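Side-chain contacts in acyl-CoA hydrolase (Bacillus halodurans, PDB 1VPM), which probably hydrolyses long-chain fatty acyl-CoA thioesters and binds coenzyme A between subunits of an assembly of six hot-dog-fold chains: residues Y17-E20 / R21-T24; D34-H37 / L38-F42; G43-V46 / L47-D51. One frame throughout, in Å; residues are numbered along the deposited sequence.

Contact 1 of 3, residues Y17-E20 / R21-T24; sequences YPVE and RSRT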
loop_
_atom_site.group_PDB
_atom_site.type_symbol
_atom_site.label_atom_id
_atom_site.label_comp_id
_atom_site.label_asym_id
_atom_site.label_seq_id
_atom_site.Cartn_x
_atom_site.Cartn_y
_atom_site.Cartn_z
ATOM N N TYR A 17 -13.552 19.619 27.748
ATOM C CA TYR A 17 -14.181 19.904 26.474
ATOM C C TYR A 17 -15.326 18.923 26.194
ATOM O O TYR A 17 -15.279 17.758 26.597
ATOM C CB TYR A 17 -13.159 19.811 25.346
ATOM C CG TYR A 17 -11.977 20.740 25.501
ATOM C CD1 TYR A 17 -12.128 22.105 25.348
ATOM C CD2 TYR A 17 -10.740 20.253 25.802
ATOM C CE1 TYR A 17 -11.050 22.977 25.519
ATOM C CE2 TYR A 17 -9.656 21.109 25.973
ATOM C CZ TYR A 17 -9.820 22.464 25.826
ATOM O OH TYR A 17 -8.731 23.283 26.050
ATOM N N PRO A 18 -16.354 19.394 25.491
ATOM C CA PRO A 18 -17.406 18.492 25.079
ATOM C C PRO A 18 -16.869 17.308 24.271
ATOM O O PRO A 18 -15.891 17.417 23.507
ATOM C CB PRO A 18 -18.267 19.336 24.137
ATOM C CG PRO A 18 -17.980 20.724 24.497
ATOM C CD PRO A 18 -16.575 20.760 25.007
ATOM N N VAL A 19 -17.593 16.212 24.384
ATOM C CA VAL A 19 -17.301 14.992 23.612
ATOM C C VAL A 19 -17.244 15.319 22.160
ATOM O O VAL A 19 -16.412 14.781 21.413
ATOM C CB VAL A 19 -18.347 13.911 23.861
ATOM C CG1 VAL A 19 -18.154 12.753 22.875
ATOM C CG2 VAL A 19 -18.249 13.434 25.268
ATOM N N GLU A 20 -18.100 16.212 21.727
ATOM C CA GLU A 20 -18.181 16.575 20.348
ATOM C C GLU A 20 -16.912 17.113 19.748
ATOM O O GLU A 20 -16.740 16.992 18.559
ATOM C CB GLU A 20 -19.313 17.606 20.180
ATOM C CG GLU A 20 -19.750 17.896 18.791
ATOM C CD GLU A 20 -20.349 16.678 18.041
ATOM O OE1 GLU A 20 -20.841 15.718 18.663
ATOM O OE2 GLU A 20 -20.314 16.693 16.816
ATOM N N ARG A 21 -16.008 17.699 20.544
ATOM C CA ARG A 21 -14.716 18.195 20.008
ATOM C C ARG A 21 -13.904 17.051 19.399
ATOM O O ARG A 21 -13.182 17.250 18.468
ATOM C CB ARG A 21 -13.873 18.906 21.115
ATOM C CG ARG A 21 -12.354 19.263 20.813
ATOM C CD ARG A 21 -11.401 19.465 22.128
ATOM N NE ARG A 21 -10.144 20.171 21.816
ATOM C CZ ARG A 21 -10.058 21.472 21.609
ATOM N NH1 ARG A 21 -11.141 22.237 21.669
ATOM N NH2 ARG A 21 -8.897 22.032 21.318
ATOM N N SER A 22 -13.996 15.871 20.005
ATOM C CA SER A 22 -13.146 14.727 19.664
ATOM C C SER A 22 -13.789 13.881 18.547
ATOM O O SER A 22 -13.100 13.086 17.882
ATOM C CB SER A 22 -12.956 13.850 20.937
ATOM O OG SER A 22 -14.142 13.052 21.287
ATOM N N ARG A 23 -15.103 14.038 18.342
ATOM C CA ARG A 23 -15.850 13.028 17.575
ATOM C C ARG A 23 -15.379 13.014 16.133
ATOM O O ARG A 23 -15.212 14.057 15.515
ATOM C CB ARG A 23 -17.351 13.243 17.714
ATOM C CG ARG A 23 -18.157 12.143 16.994
ATOM C CD ARG A 23 -19.627 12.187 17.376
ATOM N NE ARG A 23 -20.216 13.386 16.807
ATOM C CZ ARG A 23 -20.623 13.514 15.549
ATOM N NH1 ARG A 23 -20.528 12.502 14.688
ATOM N NH2 ARG A 23 -21.132 14.677 15.147
ATOM N N THR A 24 -15.119 11.818 15.600
ATOM C CA THR A 24 -14.547 11.664 14.307
ATOM C C THR A 24 -15.237 10.541 13.563
ATOM O O THR A 24 -15.605 9.537 14.115
ATOM C CB THR A 24 -13.041 11.357 14.363
ATOM O OG1 THR A 24 -12.405 12.305 15.238
ATOM C CG2 THR A 24 -12.350 11.329 12.992
HETATM O O HOH W 1 -16.027 16.600 16.035
#

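Contact 2 of 3, residues D34-H37 / L38-F42; sequences DTNH and LGTIF. With COA (coenzyme A), chain D.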
loop_
_atom_site.group_PDB
_atom_site.type_symbol
_atom_site.label_atom_id
_atom_site.label_comp_id
_atom_site.label_asym_id
_atom_site.label_seq_id
_atom_site.Cartn_x
_atom_site.Cartn_y
_atom_site.Cartn_z
ATOM N N ASP A 34 -8.336 -6.449 0.908
ATOM C CA ASP A 34 -8.791 -6.376 2.282
ATOM C C ASP A 34 -9.547 -7.622 2.736
ATOM O O ASP A 34 -9.912 -7.670 3.907
ATOM C CB ASP A 34 -9.792 -5.214 2.425
ATOM C CG ASP A 34 -9.258 -3.885 1.999
ATOM O OD1 ASP A 34 -8.039 -3.706 2.085
ATOM O OD2 ASP A 34 -10.080 -3.000 1.617
ATOM N N THR A 35 -9.818 -8.581 1.843
ATOM C CA THR A 35 -10.734 -9.699 2.105
ATOM C C THR A 35 -10.084 -11.069 1.938
ATOM O O THR A 35 -9.149 -11.226 1.171
ATOM C CB THR A 35 -11.992 -9.655 1.166
ATOM O OG1 THR A 35 -11.628 -9.962 -0.166
ATOM C CG2 THR A 35 -12.634 -8.265 1.215
ATOM N N ASN A 36 -10.676 -12.081 2.575
ATOM C CA ASN A 36 -10.358 -13.490 2.308
ATOM C C ASN A 36 -10.852 -13.852 0.898
ATOM O O ASN A 36 -11.457 -13.023 0.179
ATOM C CB ASN A 36 -10.867 -14.423 3.432
ATOM C CG ASN A 36 -12.372 -14.650 3.429
ATOM O OD1 ASN A 36 -13.078 -14.239 2.522
ATOM N ND2 ASN A 36 -12.882 -15.322 4.479
ATOM N N HIS A 37 -10.563 -15.065 0.455
ATOM C CA HIS A 37 -10.817 -15.398 -0.938
ATOM C C HIS A 37 -12.284 -15.594 -1.246
ATOM O O HIS A 37 -12.668 -15.644 -2.407
ATOM C CB HIS A 37 -9.990 -16.601 -1.358
ATOM C CG HIS A 37 -10.473 -17.900 -0.811
ATOM N ND1 HIS A 37 -9.868 -18.518 0.262
ATOM C CD2 HIS A 37 -11.441 -18.743 -1.245
ATOM C CE1 HIS A 37 -10.473 -19.671 0.489
ATOM N NE2 HIS A 37 -11.427 -19.833 -0.411
ATOM N N LEU A 38 -13.095 -15.680 -0.198
ATOM C CA LEU A 38 -14.532 -15.606 -0.307
ATOM C C LEU A 38 -15.136 -14.199 -0.294
ATOM O O LEU A 38 -16.347 -14.049 -0.456
ATOM C CB LEU A 38 -15.165 -16.422 0.795
ATOM C CG LEU A 38 -14.697 -17.873 0.893
ATOM C CD1 LEU A 38 -15.474 -18.556 2.013
ATOM C CD2 LEU A 38 -14.897 -18.600 -0.413
ATOM N N GLY A 39 -14.304 -13.182 -0.078
ATOM C CA GLY A 39 -14.719 -11.780 -0.129
ATOM C C GLY A 39 -15.161 -11.129 1.151
ATOM O O GLY A 39 -15.665 -10.006 1.146
ATOM N N THR A 40 -14.886 -11.796 2.274
ATOM C CA THR A 40 -15.181 -11.267 3.610
ATOM C C THR A 40 -13.975 -10.500 4.136
ATOM O O THR A 40 -12.839 -11.038 4.089
ATOM C CB THR A 40 -15.468 -12.424 4.580
ATOM O OG1 THR A 40 -16.743 -12.970 4.244
ATOM C CG2 THR A 40 -15.525 -11.923 5.955
ATOM N N ILE A 41 -14.193 -9.269 4.601
ATOM C CA ILE A 41 -13.098 -8.437 5.054
ATOM C C ILE A 41 -12.340 -9.110 6.205
ATOM O O ILE A 41 -12.957 -9.743 7.060
ATOM C CB ILE A 41 -13.567 -7.000 5.435
ATOM C CG1 ILE A 41 -12.388 -6.063 5.530
ATOM C CG2 ILE A 41 -14.453 -7.020 6.669
ATOM C CD1 ILE A 41 -12.765 -4.577 5.777
ATOM N N PHE A 42 -10.999 -9.031 6.166
ATOM C CA PHE A 42 -10.188 -9.543 7.303
ATOM C C PHE A 42 -10.504 -8.777 8.567
ATOM O O PHE A 42 -10.609 -7.537 8.545
ATOM C CB PHE A 42 -8.689 -9.409 7.006
ATOM C CG PHE A 42 -8.197 -10.203 5.836
ATOM C CD1 PHE A 42 -8.284 -11.590 5.831
ATOM C CD2 PHE A 42 -7.569 -9.574 4.762
ATOM C CE1 PHE A 42 -7.770 -12.332 4.764
ATOM C CE2 PHE A 42 -7.076 -10.313 3.709
ATOM C CZ PHE A 42 -7.210 -11.688 3.715
HETATM N N1A COA D . -16.329 -14.781 19.995
HETATM C C2A COA D . -15.878 -16.063 20.127
HETATM N N3A COA D . -16.553 -17.103 19.465
HETATM C C4A COA D . -17.640 -16.826 18.690
HETATM C C5A COA D . -18.117 -15.510 18.559
HETATM C C6A COA D . -17.461 -14.470 19.224
HETATM N N6A COA D . -18.002 -13.238 19.218
HETATM N N7A COA D . -19.223 -15.544 17.753
HETATM C C8A COA D . -19.443 -16.834 17.375
HETATM N N9A COA D . -18.480 -17.626 17.951
HETATM C C1B COA D . -18.243 -19.026 17.655
HETATM C C2B COA D . -19.393 -19.868 18.161
HETATM O O2B COA D . -19.284 -20.075 19.545
HETATM C C3B COA D . -19.217 -21.128 17.331
HETATM O O3B COA D . -18.344 -21.966 18.068
HETATM P P3B COA D . -18.328 -23.558 17.967
HETATM O O7A COA D . -19.196 -24.094 19.033
HETATM O O8A COA D . -16.985 -24.140 18.163
HETATM O O9A COA D . -18.738 -23.911 16.567
HETATM C C4B COA D . -18.643 -20.593 16.011
HETATM O O4B COA D . -18.303 -19.229 16.266
HETATM C C5B COA D . -19.633 -20.607 14.843
HETATM O O5B COA D . -20.783 -19.856 15.229
HETATM P P1A COA D . -22.323 -20.377 15.034
HETATM O O1A COA D . -23.142 -19.923 16.225
HETATM O O2A COA D . -22.383 -21.867 14.769
HETATM O O3A COA D . -22.849 -19.685 13.675
HETATM P P2A COA D . -22.950 -18.106 13.330
HETATM O O4A COA D . -23.515 -17.356 14.526
HETATM O O5A COA D . -23.747 -18.008 12.040
HETATM O O6A COA D . -21.434 -17.611 13.008
HETATM C CBP COA D . -19.777 -15.893 13.137
HETATM C CCP COA D . -20.675 -16.843 13.928
HETATM C CDP COA D . -18.634 -15.399 14.030
HETATM C CEP COA D . -19.191 -16.709 11.965
HETATM C CAP COA D . -20.628 -14.697 12.619
HETATM O OAP COA D . -21.295 -13.944 13.626
HETATM C C9P COA D . -19.772 -13.790 11.756
HETATM O O9P COA D . -19.579 -14.193 10.419
HETATM N N8P COA D . -19.207 -12.675 12.244
HETATM C C7P COA D . -18.404 -11.894 11.323
HETATM C C6P COA D . -17.010 -12.503 11.137
HETATM C C5P COA D . -16.160 -11.627 10.240
HETATM O O5P COA D . -16.506 -11.478 9.049
HETATM N N4P COA D . -15.088 -11.038 10.779
HETATM C C3P COA D . -14.190 -10.244 9.983
HETATM C C2P COA D . -14.340 -8.724 10.059
HETATM S S1P COA D . -16.004 -7.932 10.024
HETATM O O HOH W 2 -16.061 -15.786 4.383
#

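Contact 3 of 3, residues G43-V46 / L47-D51; sequences GGKV and LAYID. With COA (coenzyme A), chain D.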
loop_
_atom_site.group_PDB
_atom_site.type_symbol
_atom_site.label_atom_id
_atom_site.label_comp_id
_atom_site.label_asym_id
_atom_site.label_seq_id
_atom_site.Cartn_x
_atom_site.Cartn_y
_atom_site.Cartn_z
ATOM N N GLY A 43 -10.635 -9.494 9.695
ATOM C CA GLY A 43 -10.738 -8.877 11.002
ATOM C C GLY A 43 -9.671 -7.820 11.247
ATOM O O GLY A 43 -9.929 -6.790 11.882
ATOM N N GLY A 44 -8.464 -8.113 10.824
ATOM C CA GLY A 44 -7.348 -7.199 11.031
ATOM C C GLY A 44 -7.481 -5.850 10.354
ATOM O O GLY A 44 -6.980 -4.846 10.879
ATOM N N LYS A 45 -8.105 -5.795 9.192
ATOM C CA LYS A 45 -8.301 -4.515 8.526
ATOM C C LYS A 45 -9.264 -3.665 9.359
ATOM O O LYS A 45 -9.060 -2.474 9.536
ATOM C CB LYS A 45 -8.886 -4.716 7.114
ATOM C CG LYS A 45 -7.901 -5.167 6.073
ATOM C CD LYS A 45 -6.868 -4.062 5.812
ATOM C CE LYS A 45 -7.500 -2.660 5.671
ATOM N NZ LYS A 45 -6.632 -1.734 4.824
ATOM N N VAL A 46 -10.322 -4.293 9.870
ATOM C CA VAL A 46 -11.295 -3.610 10.704
ATOM C C VAL A 46 -10.654 -3.095 12.008
ATOM O O VAL A 46 -10.770 -1.899 12.366
ATOM C CB VAL A 46 -12.526 -4.466 11.014
ATOM C CG1 VAL A 46 -13.453 -3.634 11.815
ATOM C CG2 VAL A 46 -13.230 -4.960 9.746
ATOM N N LEU A 47 -9.825 -3.936 12.610
ATOM C CA LEU A 47 -9.052 -3.481 13.729
ATOM C C LEU A 47 -8.117 -2.309 13.434
ATOM O O LEU A 47 -8.038 -1.374 14.299
ATOM C CB LEU A 47 -8.245 -4.669 14.354
ATOM C CG LEU A 47 -9.081 -5.827 14.907
ATOM C CD1 LEU A 47 -8.189 -6.989 15.283
ATOM C CD2 LEU A 47 -9.960 -5.430 16.049
ATOM N N ALA A 48 -7.459 -2.351 12.287
ATOM C CA ALA A 48 -6.538 -1.278 11.843
ATOM C C ALA A 48 -7.332 0.037 11.754
ATOM O O ALA A 48 -6.892 1.113 12.230
ATOM C CB ALA A 48 -5.878 -1.578 10.479
ATOM N N TYR A 49 -8.500 -0.048 11.140
ATOM C CA TYR A 49 -9.359 1.147 10.971
ATOM C C TYR A 49 -9.903 1.674 12.278
ATOM O O TYR A 49 -9.970 2.907 12.483
ATOM C CB TYR A 49 -10.514 0.873 10.039
ATOM C CG TYR A 49 -10.160 0.524 8.630
ATOM C CD1 TYR A 49 -9.025 1.019 8.020
ATOM C CD2 TYR A 49 -11.066 -0.232 7.870
ATOM C CE1 TYR A 49 -8.759 0.715 6.692
ATOM C CE2 TYR A 49 -10.828 -0.488 6.554
ATOM C CZ TYR A 49 -9.664 -0.051 5.990
ATOM O OH TYR A 49 -9.419 -0.322 4.674
ATOM N N ILE A 50 -10.229 0.784 13.223
ATOM C CA ILE A 50 -10.681 1.161 14.553
ATOM C C ILE A 50 -9.587 1.959 15.305
ATOM O O ILE A 50 -9.858 3.013 15.872
ATOM C CB ILE A 50 -11.080 -0.094 15.363
ATOM C CG1 ILE A 50 -12.425 -0.656 14.914
ATOM C CG2 ILE A 50 -11.145 0.169 16.886
ATOM C CD1 ILE A 50 -12.684 -2.012 15.401
ATOM N N ASP A 51 -8.354 1.479 15.271
ATOM C CA ASP A 51 -7.256 2.207 15.934
ATOM C C ASP A 51 -6.990 3.527 15.229
ATOM O O ASP A 51 -6.700 4.514 15.896
ATOM C CB ASP A 51 -5.988 1.391 15.926
ATOM C CG ASP A 51 -4.906 2.015 16.771
ATOM O OD1 ASP A 51 -5.090 1.906 18.025
ATOM O OD2 ASP A 51 -3.912 2.568 16.214
HETATM N N1A COA D . -16.329 -14.781 19.995
HETATM C C2A COA D . -15.878 -16.063 20.127
HETATM N N3A COA D . -16.553 -17.103 19.465
HETATM C C4A COA D . -17.640 -16.826 18.690
HETATM C C5A COA D . -18.117 -15.510 18.559
HETATM C C6A COA D . -17.461 -14.470 19.224
HETATM N N6A COA D . -18.002 -13.238 19.218
HETATM N N7A COA D . -19.223 -15.544 17.753
HETATM C C8A COA D . -19.443 -16.834 17.375
HETATM N N9A COA D . -18.480 -17.626 17.951
HETATM C C1B COA D . -18.243 -19.026 17.655
HETATM C C2B COA D . -19.393 -19.868 18.161
HETATM O O2B COA D . -19.284 -20.075 19.545
HETATM C C3B COA D . -19.217 -21.128 17.331
HETATM O O3B COA D . -18.344 -21.966 18.068
HETATM P P3B COA D . -18.328 -23.558 17.967
HETATM O O7A COA D . -19.196 -24.094 19.033
HETATM O O8A COA D . -16.985 -24.140 18.163
HETATM O O9A COA D . -18.738 -23.911 16.567
HETATM C C4B COA D . -18.643 -20.593 16.011
HETATM O O4B COA D . -18.303 -19.229 16.266
HETATM C C5B COA D . -19.633 -20.607 14.843
HETATM O O5B COA D . -20.783 -19.856 15.229
HETATM P P1A COA D . -22.323 -20.377 15.034
HETATM O O1A COA D . -23.142 -19.923 16.225
HETATM O O2A COA D . -22.383 -21.867 14.769
HETATM O O3A COA D . -22.849 -19.685 13.675
HETATM P P2A COA D . -22.950 -18.106 13.330
HETATM O O4A COA D . -23.515 -17.356 14.526
HETATM O O5A COA D . -23.747 -18.008 12.040
HETATM O O6A COA D . -21.434 -17.611 13.008
HETATM C CBP COA D . -19.777 -15.893 13.137
HETATM C CCP COA D . -20.675 -16.843 13.928
HETATM C CDP COA D . -18.634 -15.399 14.030
HETATM C CEP COA D . -19.191 -16.709 11.965
HETATM C CAP COA D . -20.628 -14.697 12.619
HETATM O OAP COA D . -21.295 -13.944 13.626
HETATM C C9P COA D . -19.772 -13.790 11.756
HETATM O O9P COA D . -19.579 -14.193 10.419
HETATM N N8P COA D . -19.207 -12.675 12.244
HETATM C C7P COA D . -18.404 -11.894 11.323
HETATM C C6P COA D . -17.010 -12.503 11.137
HETATM C C5P COA D . -16.160 -11.627 10.240
HETATM O O5P COA D . -16.506 -11.478 9.049
HETATM N N4P COA D . -15.088 -11.038 10.779
HETATM C C3P COA D . -14.190 -10.244 9.983
HETATM C C2P COA D . -14.340 -8.724 10.059
HETATM S S1P COA D . -16.004 -7.932 10.024
#

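Contact 1 of 3, residues Y17-E20 / R21-T24
The guanidinium of R21 lies flat on one face of the Y17 ring, a cation-pi stack between two residues four apart in a short turn. R21 CZ stands 4.1 Å from the centroid of the Y17 ring, almost on the ring normal, and the two planes are tilted by 22°. An extended chain, with CG anti to the backbone N (chi1 169°), carries the arginine alongside the tyrosine; its aliphatic part joins in too, R21 CD lying 3.7 Å from Y17 CG.

The tight part of the turn is built round V19 O, which takes two donors from one residue. S22 OG reaches V19 O over 2.9 Å in the carbonyl plane, whereas S22 N comes in at 3.0 Å from above that plane. R21 N adds a bond to P18 O, and V19 and S22 are both buried.

The solvent side is looser and held by charge. R23 and E20 form a side-on salt bridge, R23 NE to E20 OE1 at 3.0 Å and R23 NH2 to E20 OE2 at 2.7 Å. The NE bond is nearly straight, yet the carboxylate and guanidinium planes stand 48° apart, so this fork is twisted rather than flat. A water donates to both backbone oxygens, E20 O and R23 O.

Both arginines have further partners, R21 NH2 at N63 OD1 and R23 NH1 at E89. The turn leads from strand 16-18 into strand 24-29, an outermost strand of this chain's hot-dog sheet, with V19 and S22 pressed on F91 of strand 85-95 and S22 on T57 and H61 of helix 43-62.

Contact 2 of 3, residues D34-H37 / L38-F42
The F42 ring has the peptide between T35 and N36 lying over one face, offset toward the rim, with T35 C 3.4 Å above the ring plane and N36 N at a similar height. F42 CG is anti to its own carbonyl carbon (chi1 -63°), which swings the ring back over the chain that precedes it. A second flat group, the H37 imidazole, receives L38 CG over a face in a CH-pi contact, 4.3 Å from the ring centroid.

Both rings belong to a hairpin-like loop that leads into the central helix of the hot-dog fold. A type I beta turn from N36 to G39 closes its tip, and a single bridge joins T35 and I41 as a non-hydrogen-bonded antiparallel pair. F42 N donates to D34 O in a nearly straight bond (171°), and N36 N to T40 O completes the bridge. G39 has a positive phi (92°), a conformation suited to a residue without a side chain.

Inside the turn, the N36 amide does the work of a strut. Its OD1 takes T40 N at 3.0 Å, the donor standing above the carbonyl plane, and accepts a weak bond from L38 N that closes an Asx turn. ND2 points to V66 O of the third subunit and shares a water with T40 OG1, so the amide's rotation is fixed by partners at both ends. H37 meets L112 of the fourth subunit, and F42 packs on L29 of the same fourth subunit.

Coenzyme A runs past the second arm of the loop. I41 O is 3.2 Å from C3P of the coenzyme A, and the methyl T40 CG2 sits 3.3 Å from its amide oxygen O5P.

Contact 3 of 3, residues G43-V46 / L47-D51
The opening turns of the central hot-dog helix, 43-62, bring G43-V46 against L47-D51 through regular i to i+4 backbone bonds. I50 N to V46 O, 2.9 Å, is one of them.

On one side K45 and Y49 meet. Bends at chi2 and chi3 (-67° and -45°) bring the lysine's end across the hydroxyl end of Y49, K45 CE 3.2 Å from Y49 OH. K45 NZ then gives a weak hydrogen bond of 3.1 Å to Y49 OH, and NZ also forms a long, weak ion pair with D34 OD1. The carbonyl K45 O lies over one face of the same ring, 3.3 Å above its plane and toward the rim.

On another side V46 and I50 supply apolar packing, with V46 CG1 4.0 Å from I50 CD1. The other branch, V46 CG2, faces the ligand, 3.9 Å from C2P of coenzyme A. I50 continues onto the sheet at L88 and L124, while L47 meets L47 of the third subunit.

The chemistry is therefore divided. The K45 ammonium would probably draw electron density toward the hydroxyl oxygen that accepts its N-H, though the effect is likely modest because the bond is weak. G43 N lies 3.6 Å from C3P of coenzyme A; main-chain atoms thus border C3P, while the sulfur end of the thiol arm lies beside the methyls of I41 and V46.

In the fold
The three contacts follow one another along the chain without overlap. Contact 1 turns the chain from strand 16-18 into strand 24-29, contact 2 shapes the loop that follows that strand, and contact 3 opens helix 43-62. Contact 1 lies on the far side of the chain's centre, its centre about 33 Å from that of contact 2 and 22 Å from that of contact 3. The latter two have centres about 13 Å apart and touch, I41 CG2 being 3.9 Å from V46 CG2. Together, contacts 2 and 3 border coenzyme A and meet the third subunit, so loop and helix start form part of the wall of one intersubunit site, from which contact 1 stands apart.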